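Local atomic coordinates of thiosulfate reductase (Thermus thermophilus, PDB entry 2VPZ), a protein that probably catalyses redox chemistry on sulfur compounds such as thiosulfate or polysulfide, using molybdenum, two molybdopterin guanine dinucleotides and a [4Fe-4S] cluster. Residues 268-279 with 350-359. Residues are numbered along the deposited sequence; the frame is centred on the assembly and turned at random.
Sequences LIYEDLYDKEYV and VNVLLGNYGR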
# COMPACT_ATOMS: atom_id res chain seq x y z
N LEU A 268 -4.07 15.05 -38.51
CA LEU A 268 -4.19 13.77 -39.24
C LEU A 268 -4.10 13.96 -40.78
O LEU A 268 -3.63 13.07 -41.49
CB LEU A 268 -5.48 13.01 -38.86
CG LEU A 268 -5.85 12.78 -37.38
CD1 LEU A 268 -7.33 12.34 -37.25
CD2 LEU A 268 -4.90 11.75 -36.73
N ILE A 269 -4.56 15.10 -41.29
CA ILE A 269 -4.48 15.38 -42.73
C ILE A 269 -3.07 15.91 -43.10
O ILE A 269 -2.40 15.35 -43.97
CB ILE A 269 -5.62 16.42 -43.21
CG1 ILE A 269 -6.98 15.74 -43.31
CG2 ILE A 269 -5.23 17.03 -44.59
CD1 ILE A 269 -8.19 16.69 -43.49
N TYR A 270 -2.60 16.95 -42.41
CA TYR A 270 -1.29 17.57 -42.68
C TYR A 270 0.00 16.85 -42.25
O TYR A 270 1.08 17.13 -42.77
CB TYR A 270 -1.25 19.03 -42.20
CG TYR A 270 -2.00 19.98 -43.11
CD1 TYR A 270 -3.38 19.89 -43.25
CD2 TYR A 270 -1.32 20.97 -43.84
CE1 TYR A 270 -4.10 20.75 -44.10
CE2 TYR A 270 -2.02 21.84 -44.70
CZ TYR A 270 -3.41 21.72 -44.83
OH TYR A 270 -4.12 22.55 -45.66
N GLU A 271 -0.09 15.96 -41.27
CA GLU A 271 1.09 15.21 -40.88
C GLU A 271 1.03 13.88 -41.59
O GLU A 271 1.88 13.00 -41.40
CB GLU A 271 1.22 15.02 -39.38
CG GLU A 271 1.92 16.16 -38.66
CD GLU A 271 2.22 15.81 -37.22
OE1 GLU A 271 2.18 14.61 -36.91
OE2 GLU A 271 2.50 16.73 -36.42
N ASP A 272 -0.01 13.73 -42.39
CA ASP A 272 -0.20 12.55 -43.22
C ASP A 272 -0.34 11.25 -42.40
O ASP A 272 0.32 10.25 -42.71
CB ASP A 272 1.00 12.48 -44.16
CG ASP A 272 0.83 11.49 -45.31
OD1 ASP A 272 -0.23 11.54 -45.96
OD2 ASP A 272 1.77 10.70 -45.53
N LEU A 273 -1.20 11.26 -41.39
CA LEU A 273 -1.42 10.10 -40.51
C LEU A 273 -2.73 9.34 -40.79
O LEU A 273 -2.93 8.24 -40.27
CB LEU A 273 -1.40 10.55 -39.02
CG LEU A 273 -0.13 11.29 -38.55
CD1 LEU A 273 -0.32 11.93 -37.16
CD2 LEU A 273 1.08 10.34 -38.56
N TYR A 274 -3.59 9.90 -41.63
CA TYR A 274 -4.88 9.28 -41.90
C TYR A 274 -4.89 8.01 -42.73
O TYR A 274 -3.91 7.68 -43.39
CB TYR A 274 -5.87 10.32 -42.47
CG TYR A 274 -5.61 10.78 -43.90
CD1 TYR A 274 -6.51 10.47 -44.93
CD2 TYR A 274 -4.47 11.53 -44.22
CE1 TYR A 274 -6.29 10.90 -46.25
CE2 TYR A 274 -4.23 11.97 -45.54
CZ TYR A 274 -5.15 11.65 -46.55
OH TYR A 274 -4.92 12.08 -47.84
N ASP A 275 -6.01 7.29 -42.67
CA ASP A 275 -6.19 6.04 -43.42
C ASP A 275 -6.52 6.38 -44.89
O ASP A 275 -7.69 6.64 -45.25
CB ASP A 275 -7.29 5.18 -42.82
CG ASP A 275 -7.46 3.85 -43.55
OD1 ASP A 275 -7.40 3.86 -44.80
OD2 ASP A 275 -7.67 2.83 -42.87
N LYS A 276 -5.49 6.32 -45.72
CA LYS A 276 -5.56 6.64 -47.13
C LYS A 276 -6.56 5.82 -47.97
O LYS A 276 -7.41 6.37 -48.68
CB LYS A 276 -4.15 6.64 -47.75
CG LYS A 276 -3.10 7.39 -46.90
CD LYS A 276 -1.89 7.90 -47.70
CE LYS A 276 -2.10 9.33 -48.22
NZ LYS A 276 -0.79 10.01 -48.54
N GLU A 277 -6.48 4.50 -47.85
CA GLU A 277 -7.39 3.61 -48.57
C GLU A 277 -8.85 3.88 -48.23
O GLU A 277 -9.71 4.01 -49.12
CB GLU A 277 -7.16 2.17 -48.21
CG GLU A 277 -5.84 1.58 -48.46
CD GLU A 277 -5.93 0.07 -48.38
OE1 GLU A 277 -6.97 -0.45 -48.86
OE2 GLU A 277 -5.00 -0.57 -47.84
N TYR A 278 -9.13 3.87 -46.94
CA TYR A 278 -10.48 4.05 -46.44
C TYR A 278 -11.12 5.31 -47.07
O TYR A 278 -12.24 5.23 -47.58
CB TYR A 278 -10.56 4.09 -44.89
CG TYR A 278 -11.97 3.94 -44.30
CD1 TYR A 278 -12.46 2.70 -43.83
CD2 TYR A 278 -12.83 5.04 -44.24
CE1 TYR A 278 -13.79 2.58 -43.30
CE2 TYR A 278 -14.14 4.93 -43.73
CZ TYR A 278 -14.62 3.71 -43.26
OH TYR A 278 -15.90 3.64 -42.75
N VAL A 279 -10.43 6.44 -47.08
CA VAL A 279 -10.99 7.64 -47.71
C VAL A 279 -11.17 7.41 -49.23
O VAL A 279 -12.23 7.75 -49.80
CB VAL A 279 -10.14 8.94 -47.39
CG1 VAL A 279 -10.54 10.10 -48.33
CG2 VAL A 279 -10.34 9.36 -45.91
N VAL A 350 -13.15 12.95 -37.91
CA VAL A 350 -11.99 12.34 -37.23
C VAL A 350 -12.15 10.80 -37.19
O VAL A 350 -11.17 10.07 -37.39
CB VAL A 350 -11.83 12.87 -35.74
CG1 VAL A 350 -10.69 12.15 -35.03
CG2 VAL A 350 -11.53 14.35 -35.74
N ASN A 351 -13.36 10.29 -36.96
CA ASN A 351 -13.59 8.84 -36.95
C ASN A 351 -13.41 8.25 -38.36
O ASN A 351 -12.82 7.16 -38.53
CB ASN A 351 -14.97 8.49 -36.36
CG ASN A 351 -15.02 8.63 -34.84
OD1 ASN A 351 -14.31 7.92 -34.14
ND2 ASN A 351 -15.84 9.54 -34.34
N VAL A 352 -13.90 8.96 -39.37
CA VAL A 352 -13.77 8.56 -40.77
C VAL A 352 -12.27 8.53 -41.18
O VAL A 352 -11.80 7.52 -41.72
CB VAL A 352 -14.60 9.53 -41.69
CG1 VAL A 352 -14.10 9.49 -43.13
CG2 VAL A 352 -16.07 9.13 -41.67
N LEU A 353 -11.53 9.60 -40.88
CA LEU A 353 -10.08 9.75 -41.15
C LEU A 353 -9.22 8.65 -40.48
O LEU A 353 -8.07 8.40 -40.88
CB LEU A 353 -9.56 11.14 -40.71
CG LEU A 353 -9.91 12.45 -41.45
CD1 LEU A 353 -9.09 13.60 -40.87
CD2 LEU A 353 -9.61 12.34 -42.96
N LEU A 354 -9.76 8.03 -39.44
CA LEU A 354 -9.09 6.96 -38.72
C LEU A 354 -9.44 5.57 -39.33
O LEU A 354 -8.77 4.58 -39.04
CB LEU A 354 -9.42 7.02 -37.19
CG LEU A 354 -8.80 8.13 -36.31
CD1 LEU A 354 -9.54 8.19 -34.95
CD2 LEU A 354 -7.28 7.92 -36.11
N GLY A 355 -10.47 5.54 -40.18
CA GLY A 355 -10.95 4.34 -40.85
C GLY A 355 -11.72 3.37 -39.96
O GLY A 355 -11.76 2.16 -40.24
N ASN A 356 -12.36 3.87 -38.91
CA ASN A 356 -13.05 2.98 -37.96
C ASN A 356 -14.52 2.61 -38.15
O ASN A 356 -15.00 1.68 -37.51
CB ASN A 356 -12.86 3.49 -36.51
CG ASN A 356 -13.44 4.90 -36.24
OD1 ASN A 356 -14.43 5.33 -36.86
ND2 ASN A 356 -12.84 5.63 -35.29
N TYR A 357 -15.24 3.28 -39.03
CA TYR A 357 -16.67 2.99 -39.19
C TYR A 357 -16.98 1.66 -39.91
O TYR A 357 -16.67 1.51 -41.09
CB TYR A 357 -17.39 4.15 -39.91
CG TYR A 357 -18.91 4.13 -39.80
CD1 TYR A 357 -19.56 4.82 -38.78
CD2 TYR A 357 -19.69 3.46 -40.74
CE1 TYR A 357 -20.97 4.86 -38.70
CE2 TYR A 357 -21.10 3.48 -40.68
CZ TYR A 357 -21.74 4.19 -39.65
OH TYR A 357 -23.11 4.24 -39.57
N GLY A 358 -17.59 0.72 -39.20
CA GLY A 358 -17.87 -0.58 -39.78
C GLY A 358 -16.71 -1.56 -39.65
O GLY A 358 -16.73 -2.62 -40.28
N ARG A 359 -15.69 -1.22 -38.88
CA ARG A 359 -14.54 -2.09 -38.66
C ARG A 359 -14.37 -2.47 -37.21
O ARG A 359 -14.88 -1.73 -36.30
CB ARG A 359 -13.18 -1.43 -39.00
CG ARG A 359 -13.07 -0.77 -40.36
CD ARG A 359 -12.49 -1.72 -41.41
NE ARG A 359 -11.93 -1.01 -42.57
CZ ARG A 359 -10.75 -0.37 -42.62
NH1 ARG A 359 -9.96 -0.33 -41.57
NH2 ARG A 359 -10.37 0.23 -43.75
O HOH W 1 -7.04 2.66 -40.18
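Y278 lays its ring on the turn that ends helix 341-354. G355 CA sits over one face of the ring, 3.8 Å from its centroid, a CH-pi contact. G355 has the positive phi of a Schellman motif, which favours glycine. With CG anti to the backbone N (chi1 -166°), the Y278 ring extends across G355 and brings its OH to Y357. This OH donates to Y357 O at 2.8 Å, in the carbonyl plane on a lone pair. A phenylalanine in place of Y278 would probably leave Y357 O without this donor and the turn after G355 less firmly tied.

L353 fills the tightly packed side. Its CD1 meets I269 CG1 at 3.9 Å, and its CD2 lies against CD1 of Y274 and CG2 of V279. L268 CD1 extends this apolar patch to V350 CG1. F286, later in the chain, packs against Y274 and V279. Beside the patch, D275 N donates to L353 O at 2.9 Å, nearly straight at 173°.

The side with D275 and R359 is looser and hydrated. D275 OD1 caps helix 276-282 by accepting from Y278 N at 2.8 Å. A water bridges D275 OD2 to L354 O, donating to both. The salt bridge from D275 OD2 to R359 NH2 is long, 3.9 Å. The guanidinium has Y278 CD1 and G355 O over its plane, which is 72° from that of the ring.

The contact packs the end of helix 257-270 and the start of helix 276-282 against the end of helix 341-354, away from the cofactors. Its chemistry implies a join made by apolar packing, one bond between helix ends and one to the following turn, with the long ion pair probably weak.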